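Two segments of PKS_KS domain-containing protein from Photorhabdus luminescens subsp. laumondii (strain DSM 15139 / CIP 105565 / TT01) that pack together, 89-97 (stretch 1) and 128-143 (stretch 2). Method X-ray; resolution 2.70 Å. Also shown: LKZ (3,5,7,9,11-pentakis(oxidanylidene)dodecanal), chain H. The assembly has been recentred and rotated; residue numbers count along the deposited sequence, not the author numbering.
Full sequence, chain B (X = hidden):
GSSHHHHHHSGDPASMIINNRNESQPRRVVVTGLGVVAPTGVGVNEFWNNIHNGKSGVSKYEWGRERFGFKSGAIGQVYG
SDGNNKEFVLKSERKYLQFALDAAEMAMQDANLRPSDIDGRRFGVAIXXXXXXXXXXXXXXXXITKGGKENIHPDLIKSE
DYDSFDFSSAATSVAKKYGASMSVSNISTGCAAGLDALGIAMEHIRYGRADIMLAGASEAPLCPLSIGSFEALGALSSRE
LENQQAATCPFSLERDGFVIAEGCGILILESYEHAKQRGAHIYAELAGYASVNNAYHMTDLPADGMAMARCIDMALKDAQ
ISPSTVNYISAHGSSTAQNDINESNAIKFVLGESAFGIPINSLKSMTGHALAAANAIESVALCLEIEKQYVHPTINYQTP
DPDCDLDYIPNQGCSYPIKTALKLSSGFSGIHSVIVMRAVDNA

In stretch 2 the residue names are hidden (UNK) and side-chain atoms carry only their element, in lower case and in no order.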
ATOM      1  N   VAL B  89       0.769  -4.479  29.328  1.00 83.73           N
ATOM      2  CA  VAL B  89       1.232  -3.058  29.326  1.00 82.50           C
ATOM      3  C   VAL B  89       1.688  -2.701  27.905  1.00 79.74           C
ATOM      4  O   VAL B  89       2.452  -3.492  27.314  1.00 79.95           O
ATOM      5  CB  VAL B  89       2.357  -2.825  30.354  1.00 83.49           C
ATOM      6  CG1 VAL B  89       2.752  -1.357  30.442  1.00 83.46           C
ATOM      7  CG2 VAL B  89       1.988  -3.356  31.731  1.00 84.38           C
ATOM      8  N   LEU B  90       1.237  -1.552  27.390  1.00 76.67           N
ATOM      9  CA  LEU B  90       1.553  -1.057  26.020  1.00 74.40           C
ATOM     10  C   LEU B  90       3.009  -0.582  25.966  1.00 73.85           C
ATOM     11  O   LEU B  90       3.431   0.140  26.892  1.00 74.98           O
ATOM     12  CB  LEU B  90       0.593   0.081  25.658  1.00 74.07           C
ATOM     13  CG  LEU B  90      -0.813  -0.358  25.255  1.00 73.14           C
ATOM     14  CD1 LEU B  90      -1.814   0.769  25.455  1.00 73.03           C
ATOM     15  CD2 LEU B  90      -0.833  -0.848  23.815  1.00 72.33           C
ATOM     16  N   LYS B  91       3.732  -0.970  24.910  1.00 72.49           N
ATOM     17  CA  LYS B  91       5.164  -0.635  24.686  1.00 71.13           C
ATOM     18  C   LYS B  91       5.368  -0.226  23.222  1.00 66.97           C
ATOM     19  O   LYS B  91       4.848  -0.932  22.334  1.00 66.12           O
ATOM     20  CB  LYS B  91       6.051  -1.834  25.039  1.00 73.46           C
ATOM     21  CG  LYS B  91       6.126  -2.173  26.522  1.00 75.77           C
ATOM     22  CD  LYS B  91       6.851  -3.471  26.812  1.00 77.33           C
ATOM     23  CE  LYS B  91       6.007  -4.697  26.535  1.00 78.71           C
ATOM     24  NZ  LYS B  91       6.783  -5.948  26.712  1.00 79.34           N
ATOM     25  N   SER B  92       6.091   0.876  22.993  1.00 64.26           N
ATOM     26  CA  SER B  92       6.537   1.354  21.657  1.00 62.53           C
ATOM     27  C   SER B  92       7.939   0.801  21.374  1.00 60.25           C
ATOM     28  O   SER B  92       8.921   1.557  21.529  1.00 58.75           O
ATOM     29  CB  SER B  92       6.499   2.860  21.576  1.00 62.66           C
ATOM     30  OG  SER B  92       7.292   3.443  22.600  1.00 63.59           O
ATOM     31  N   GLU B  93       8.016  -0.474  20.979  1.00 59.16           N
ATOM     32  CA  GLU B  93       9.283  -1.240  20.807  1.00 58.57           C
ATOM     33  C   GLU B  93       9.929  -0.919  19.453  1.00 56.16           C
ATOM     34  O   GLU B  93      11.115  -1.263  19.285  1.00 55.30           O
ATOM     35  CB  GLU B  93       9.020  -2.743  20.926  1.00 59.95           C
ATOM     36  CG  GLU B  93       8.528  -3.171  22.297  1.00 61.62           C
ATOM     37  CD  GLU B  93       8.351  -4.671  22.472  1.00 62.93           C
ATOM     38  OE1 GLU B  93       9.242  -5.427  22.034  1.00 64.32           O
ATOM     39  OE2 GLU B  93       7.320  -5.081  23.044  1.00 63.91           O
ATOM     40  N   ARG B  94       9.182  -0.302  18.527  1.00 54.60           N
ATOM     41  CA  ARG B  94       9.652   0.082  17.166  1.00 53.86           C
ATOM     42  C   ARG B  94      10.104  -1.174  16.406  1.00 51.13           C
ATOM     43  O   ARG B  94      11.176  -1.128  15.771  1.00 50.98           O
ATOM     44  CB  ARG B  94      10.785   1.113  17.261  1.00 55.60           C
ATOM     45  CG  ARG B  94      10.342   2.499  17.707  1.00 57.75           C
ATOM     46  CD  ARG B  94       9.810   3.334  16.555  1.00 58.38           C
ATOM     47  NE  ARG B  94       9.836   4.763  16.846  1.00 60.17           N
ATOM     48  CZ  ARG B  94       8.938   5.418  17.581  1.00 60.86           C
ATOM     49  NH1 ARG B  94       7.913   4.781  18.127  1.00 60.60           N
ATOM     50  NH2 ARG B  94       9.070   6.719  17.769  1.00 61.41           N
ATOM     51  N   LYS B  95       9.308  -2.247  16.468  1.00 49.03           N
ATOM     52  CA  LYS B  95       9.615  -3.567  15.849  1.00 47.98           C
ATOM     53  C   LYS B  95       9.703  -3.426  14.325  1.00 45.57           C
ATOM     54  O   LYS B  95      10.616  -4.036  13.733  1.00 44.93           O
ATOM     55  CB  LYS B  95       8.548  -4.602  16.218  1.00 49.16           C
ATOM     56  CG  LYS B  95       8.683  -5.218  17.604  1.00 50.45           C
ATOM     57  CD  LYS B  95       7.378  -5.784  18.127  1.00 51.34           C
ATOM     58  CE  LYS B  95       7.541  -7.071  18.909  1.00 52.16           C
ATOM     59  NZ  LYS B  95       6.234  -7.734  19.136  1.00 52.33           N
ATOM     60  N   TYR B  96       8.781  -2.666  13.722  1.00 43.83           N
ATOM     61  CA  TYR B  96       8.692  -2.430  12.255  1.00 42.31           C
ATOM     62  C   TYR B  96      10.047  -1.944  11.726  1.00 41.80           C
ATOM     63  O   TYR B  96      10.525  -2.489  10.711  1.00 40.76           O
ATOM     64  CB  TYR B  96       7.578  -1.431  11.923  1.00 41.73           C
ATOM     65  CG  TYR B  96       7.681  -0.824  10.546  1.00 40.83           C
ATOM     66  CD1 TYR B  96       7.608  -1.616   9.411  1.00 40.28           C
ATOM     67  CD2 TYR B  96       7.868   0.539  10.373  1.00 40.63           C
ATOM     68  CE1 TYR B  96       7.714  -1.070   8.141  1.00 39.93           C
ATOM     69  CE2 TYR B  96       7.973   1.100   9.111  1.00 40.20           C
ATOM     70  CZ  TYR B  96       7.895   0.292   7.990  1.00 39.84           C
ATOM     71  OH  TYR B  96       7.999   0.836   6.742  1.00 39.44           O
ATOM     72  N   LEU B  97      10.639  -0.950  12.397  1.00 42.05           N
ATOM     73  CA  LEU B  97      11.957  -0.359  12.036  1.00 42.19           C
ATOM     74  C   LEU B  97      13.081  -1.344  12.389  1.00 42.44           C
ATOM     75  O   LEU B  97      14.036  -1.448  11.594  1.00 43.21           O
ATOM     76  CB  LEU B  97      12.127   0.977  12.769  1.00 42.08           C
ATOM     77  CG  LEU B  97      13.407   1.758  12.467  1.00 41.97           C
ATOM     78  CD1 LEU B  97      13.665   1.860  10.970  1.00 41.67           C
ATOM     79  CD2 LEU B  97      13.342   3.148  13.083  1.00 42.32           C
ATOM     80  N   UNK B 128       8.509  -2.301   1.694  1.00 33.03           N
ATOM     81  CA  UNK B 128       7.038  -2.124   1.741  1.00 33.36           C
ATOM     82  C   UNK B 128       6.510  -2.449   3.143  1.00 33.53           C
ATOM     83  O   UNK B 128       7.242  -3.083   3.931  1.00 33.30           O
ATOM     84  c   UNK B 128       6.390  -3.000   0.699  1.00 33.51           C
ATOM     85  N   UNK B 129       5.278  -2.023   3.430  1.00 33.77           N
ATOM     86  CA  UNK B 129       4.560  -2.271   4.709  1.00 33.96           C
ATOM     87  C   UNK B 129       3.062  -2.030   4.498  1.00 34.50           C
ATOM     88  O   UNK B 129       2.718  -1.195   3.640  1.00 34.48           O
ATOM     89  o   UNK B 129       4.639  -1.909   7.077  1.00 33.25           O
ATOM     90  c   UNK B 129       5.108  -1.384   5.835  1.00 33.84           C
ATOM     91  c   UNK B 129       4.699   0.067   5.703  1.00 33.86           C
ATOM     92  N   UNK B 130       2.226  -2.709   5.277  1.00 35.40           N
ATOM     93  CA  UNK B 130       0.764  -2.523   5.212  1.00 35.83           C
ATOM     94  C   UNK B 130       0.324  -1.484   6.254  1.00 36.54           C
ATOM     95  O   UNK B 130      -0.480  -0.622   5.889  1.00 36.38           O
ATOM     96  c   UNK B 130       0.085  -3.850   5.416  1.00 36.03           C
ATOM     97  N   UNK B 131       0.867  -1.534   7.480  1.00 37.43           N
ATOM     98  CA  UNK B 131       0.448  -0.584   8.560  1.00 38.29           C
ATOM     99  C   UNK B 131       1.644   0.161   9.159  1.00 38.61           C
ATOM    100  O   UNK B 131       1.416   0.970  10.049  1.00 38.60           O
ATOM    101  c   UNK B 131       0.600  -1.877  10.736  1.00 39.31           C
ATOM    102  c   UNK B 131      -0.336  -1.299   9.677  1.00 39.01           C
ATOM    103  c   UNK B 131      -1.266  -2.353   9.125  1.00 39.46           C
ATOM    104  c   UNK B 131       0.048  -3.079  11.438  1.00 39.64           C
ATOM    105  N   UNK B 132       2.864  -0.146   8.729  1.00 38.94           N
ATOM    106  CA  UNK B 132       4.110   0.485   9.232  1.00 39.73           C
ATOM    107  C   UNK B 132       4.150   0.388  10.766  1.00 40.67           C
ATOM    108  O   UNK B 132       3.883  -0.715  11.283  1.00 41.16           O
ATOM    109  c   UNK B 132       4.194   1.908   8.734  1.00 39.40           C
ATOM    110  N   UNK B 133       4.458   1.489  11.466  1.00 41.90           N
ATOM    111  CA  UNK B 133       4.596   1.534  12.947  1.00 42.85           C
ATOM    112  C   UNK B 133       3.251   1.936  13.570  1.00 43.34           C
ATOM    113  O   UNK B 133       3.208   2.956  14.284  1.00 43.25           O
ATOM    114  c   UNK B 133       5.732   2.475  13.359  1.00 43.92           C
ATOM    115  c   UNK B 133       6.127   2.369  14.824  1.00 44.90           C
ATOM    116  o   UNK B 133       6.132   1.238  15.351  1.00 45.48           O
ATOM    117  o   UNK B 133       6.425   3.418  15.425  1.00 45.73           O
ATOM    118  N   UNK B 134       2.199   1.148  13.316  1.00 43.56           N
ATOM    119  CA  UNK B 134       0.834   1.346  13.860  1.00 43.62           C
ATOM    120  C   UNK B 134       0.846   1.157  15.382  1.00 43.57           C
ATOM    121  O   UNK B 134       0.085   1.869  16.068  1.00 44.04           O
ATOM    122  c   UNK B 134      -0.139   0.401  13.197  1.00 43.57           C
ATOM    123  N   UNK B 135       1.672   0.231  15.881  1.00 43.36           N
ATOM    124  CA  UNK B 135       1.874  -0.041  17.325  1.00 43.49           C
ATOM    125  C   UNK B 135       2.311   1.247  18.031  1.00 43.54           C
ATOM    126  O   UNK B 135       1.716   1.579  19.076  1.00 43.72           O
ATOM    127  c   UNK B 135       2.890  -1.142  17.509  1.00 43.17           C
ATOM    128  N   UNK B 136       3.307   1.940  17.469  1.00 43.48           N
ATOM    129  CA  UNK B 136       3.833   3.223  17.977  1.00 43.97           C
ATOM    130  C   UNK B 136       2.793   4.330  17.918  1.00 44.38           C
ATOM    131  O   UNK B 136       2.759   5.152  18.854  1.00 44.46           O
ATOM    132  N   UNK B 137       1.979   4.353  16.855  1.00 44.71           N
ATOM    133  CA  UNK B 137       0.890   5.348  16.644  1.00 44.92           C
ATOM    134  C   UNK B 137      -0.231   5.111  17.664  1.00 46.18           C
ATOM    135  O   UNK B 137      -0.733   6.105  18.226  1.00 46.42           O
ATOM    136  c   UNK B 137       1.274   5.742  14.150  1.00 43.97           C
ATOM    137  c   UNK B 137       0.650   4.263  11.880  1.00 43.28           C
ATOM    138  c   UNK B 137       0.318   5.254  15.225  1.00 44.49           C
ATOM    139  s   UNK B 137       0.490   5.927  12.526  1.00 43.64           S
ATOM    140  N   UNK B 138      -0.606   3.845  17.885  1.00 47.10           N
ATOM    141  CA  UNK B 138      -1.659   3.424  18.850  1.00 48.41           C
ATOM    142  C   UNK B 138      -1.215   3.778  20.275  1.00 49.89           C
ATOM    143  O   UNK B 138      -2.026   4.369  21.015  1.00 50.01           O
ATOM    144  c   UNK B 138      -2.975  -0.092  19.905  1.00 48.97           C
ATOM    145  c   UNK B 138      -3.016   1.406  19.647  1.00 48.61           C
ATOM    146  o   UNK B 138      -1.861  -0.651  19.955  1.00 49.43           O
ATOM    147  c   UNK B 138      -1.927   1.922  18.721  1.00 48.23           C
ATOM    148  o   UNK B 138      -4.054  -0.693  20.065  1.00 48.76           O
ATOM    149  N   UNK B 139       0.021   3.416  20.634  1.00 51.10           N
ATOM    150  CA  UNK B 139       0.623   3.643  21.977  1.00 52.13           C
ATOM    151  C   UNK B 139       0.681   5.149  22.265  1.00 53.14           C
ATOM    152  O   UNK B 139       0.390   5.539  23.412  1.00 53.32           O
ATOM    153  c   UNK B 139       3.359   4.362  23.759  1.00 54.13           C
ATOM    154  c   UNK B 139       2.011   2.998  22.045  1.00 52.71           C
ATOM    155  o   UNK B 139       3.871   5.019  22.829  1.00 53.90           O
ATOM    156  o   UNK B 139       3.393   4.718  24.953  1.00 55.07           O
ATOM    157  c   UNK B 139       2.653   3.059  23.421  1.00 53.20           C
ATOM    158  N   UNK B 140       1.044   5.954  21.260  1.00 54.00           N
ATOM    159  CA  UNK B 140       1.117   7.440  21.328  1.00 54.45           C
ATOM    160  C   UNK B 140      -0.272   8.019  21.630  1.00 55.30           C
ATOM    161  O   UNK B 140      -0.365   8.883  22.520  1.00 55.61           O
ATOM    162  s   UNK B 140       1.578   9.834  19.957  1.00 54.45           S
ATOM    163  c   UNK B 140       1.655   8.025  20.027  1.00 54.61           C
ATOM    164  N   UNK B 141      -1.300   7.545  20.915  1.00 55.43           N
ATOM    165  CA  UNK B 141      -2.707   8.033  20.993  1.00 55.54           C
ATOM    166  C   UNK B 141      -3.278   7.796  22.398  1.00 56.19           C
ATOM    167  O   UNK B 141      -3.954   8.705  22.915  1.00 56.01           O
ATOM    168  c   UNK B 141      -5.054   7.523  19.986  1.00 55.07           C
ATOM    169  c   UNK B 141      -3.540   7.315  19.924  1.00 54.89           C
ATOM    170  c   UNK B 141      -5.753   6.680  18.931  1.00 55.24           C
ATOM    171  c   UNK B 141      -5.422   8.990  19.818  1.00 55.04           C
ATOM    172  N   UNK B 142      -3.027   6.619  22.981  1.00 57.20           N
ATOM    173  CA  UNK B 142      -3.594   6.196  24.291  1.00 58.58           C
ATOM    174  C   UNK B 142      -2.833   6.866  25.443  1.00 60.15           C
ATOM    175  O   UNK B 142      -3.460   7.112  26.493  1.00 60.64           O
ATOM    176  c   UNK B 142      -3.535   4.669  24.395  1.00 58.77           C
ATOM    177  c   UNK B 142      -4.134   2.455  23.377  1.00 59.39           C
ATOM    178  c   UNK B 142      -5.941   4.071  23.988  1.00 59.22           C
ATOM    179  c   UNK B 142      -4.511   3.923  23.489  1.00 58.90           C
ATOM    180  N   UNK B 143      -1.539   7.141  25.253  1.00 60.84           N
ATOM    181  CA  UNK B 143      -0.669   7.836  26.240  1.00 61.34           C
ATOM    182  C   UNK B 143      -1.152   9.282  26.417  1.00 61.90           C
ATOM    183  O   UNK B 143      -1.303   9.712  27.579  1.00 62.52           O
ATOM    184  c   UNK B 143       0.790   7.796  25.775  1.00 61.08           C
ATOM    185  n   UNK B 143       3.579   8.218  25.068  1.00 61.63           N
ATOM    186  c   UNK B 143       1.789   8.382  26.763  1.00 61.68           C
ATOM    187  c   UNK B 143       2.933   9.078  26.051  1.00 61.99           C
ATOM    188  n   UNK B 143       4.763   9.911  24.042  1.00 62.05           N
ATOM    189  n   UNK B 143       4.963   7.759  23.292  1.00 61.70           N
ATOM    190  c   UNK B 143       4.436   8.632  24.135  1.00 61.79           C
TER
HETATM  191  C4  LKZ H 501      -5.774  -2.651  10.270  1.00 56.67           C
HETATM  192  C5  LKZ H 501      -5.465  -2.019   8.936  1.00 55.90           C
HETATM  193  C6  LKZ H 501      -4.204  -2.497   8.209  1.00 54.13           C
HETATM  194  C7  LKZ H 501      -4.618  -3.285   6.985  1.00 53.98           C
HETATM  195  C8  LKZ H 501      -3.548  -3.810   6.020  1.00 53.57           C
HETATM  196  C10 LKZ H 501      -4.626  -8.398   3.758  1.00 50.39           C
HETATM  197  C22 LKZ H 501      -5.295  -1.705  11.354  1.00 57.45           C
HETATM  198  C11 LKZ H 501      -3.331  -8.871   4.368  1.00 49.00           C
HETATM  199  O19 LKZ H 501      -3.293  -9.710   5.250  1.00 50.76           O
HETATM  200  C3  LKZ H 501      -4.493  -6.887   3.765  1.00 51.25           C
HETATM  201  O23 LKZ H 501      -4.649  -6.248   2.739  1.00 51.50           O
HETATM  202  C2  LKZ H 501      -4.027  -6.228   5.070  1.00 52.69           C
HETATM  203  C9  LKZ H 501      -4.263  -4.718   5.015  1.00 53.28           C
HETATM  204  O20 LKZ H 501      -5.071  -4.238   4.245  1.00 54.56           O
HETATM  205  O21 LKZ H 501      -5.789  -3.540   6.806  1.00 53.48           O
HETATM  206  O22 LKZ H 501      -6.190  -1.145   8.490  1.00 56.92           O
HETATM  207  O24 LKZ H 501      -6.041  -0.905  11.899  1.00 58.84           O
HETATM  208  C23 LKZ H 501      -3.829  -1.815  11.725  1.00 57.56           C
HETATM  209  O   HOH W   1       6.481   1.403  18.177  1.00 36.13           O

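Position 128 carries one side-chain carbon, directed away from stretch 1, and is Ala128. At 129 the first carbon bears one oxygen and one carbon, the fork of a threonine; the oxygen of Thr129, OG1, lies 3.4 Å from Tyr96 CE1 and accepts a hydrogen bond from the backbone N of position 132 at 3.0 Å, which ties the turn together. Position 130, a single carbon 3.7 Å from C8 of the bound LKZ, is Ala130. Four carbons forked at the first, one arm two carbons long, mark 131 as Ile131, whose CG2 comes within 3.1 Å of LKZ C6.

Position 132 again has one carbon. This is Ala132, and its small side chain lies 3.9 Å (CB) from Tyr96 CE2, while its CA sits 3.8 Å from the centroid of the Tyr96 ring, almost on the ring normal, in a CH-pi contact. At 133 two carbons end in two oxygens, one 3.4 Å from Arg94 NH1; the short acid is Asp133, at the N-cap position of the helix that follows. Positions 134 and 135 have one carbon each, and both are alanines: Ala134 is out of reach, whereas the CB of Ala135 points toward stretch 1 without touching it.

Position 136 has no side-chain atoms. It is Gly136, where a CB would fall 2.2 Å from Asp133 OD2 and also crowd Arg94 NH1. Two carbons, a sulfur and a last carbon in an unbranched chain identify 137 as Met137, facing away. Three carbons, the third with two oxygens, occur at both 138 and 139. Glu138 places OE2 4.0 Å from Leu90 CD2; Glu139 points toward stretch 1, its OE1 3.6 Å from Ser92 CB. One carbon and a sulfur make 140 Cys140, and four carbons forked at the second make 141 Leu141, neither in contact. The same fork at 142 is Leu142, with CD1 3.5 Å from Leu90 CD1. At position 143, three carbons, a nitrogen and a carbon carrying two more nitrogens identify Arg143, whose NH1 donates to Glu139 OE1 at 3.0 Å within a salt bridge.

The contact buries 562 Å² without a direct hydrogen bond between the stretches. Tyr96 packs over the turn before the helix, and Leu90 meets Leu142 farther along it. Between them, the Arg94 NH1–Asp133 OD2 salt bridge (3.4 Å) is purely electrostatic, because the oxygen lies well out of the guanidinium plane. A water adds a directional link, accepting from Arg94 N (3.2 Å) and donating to Asp133 OD1 (2.9 Å).

Stretch 2 128-143: ATAIADAAGMEECLLR
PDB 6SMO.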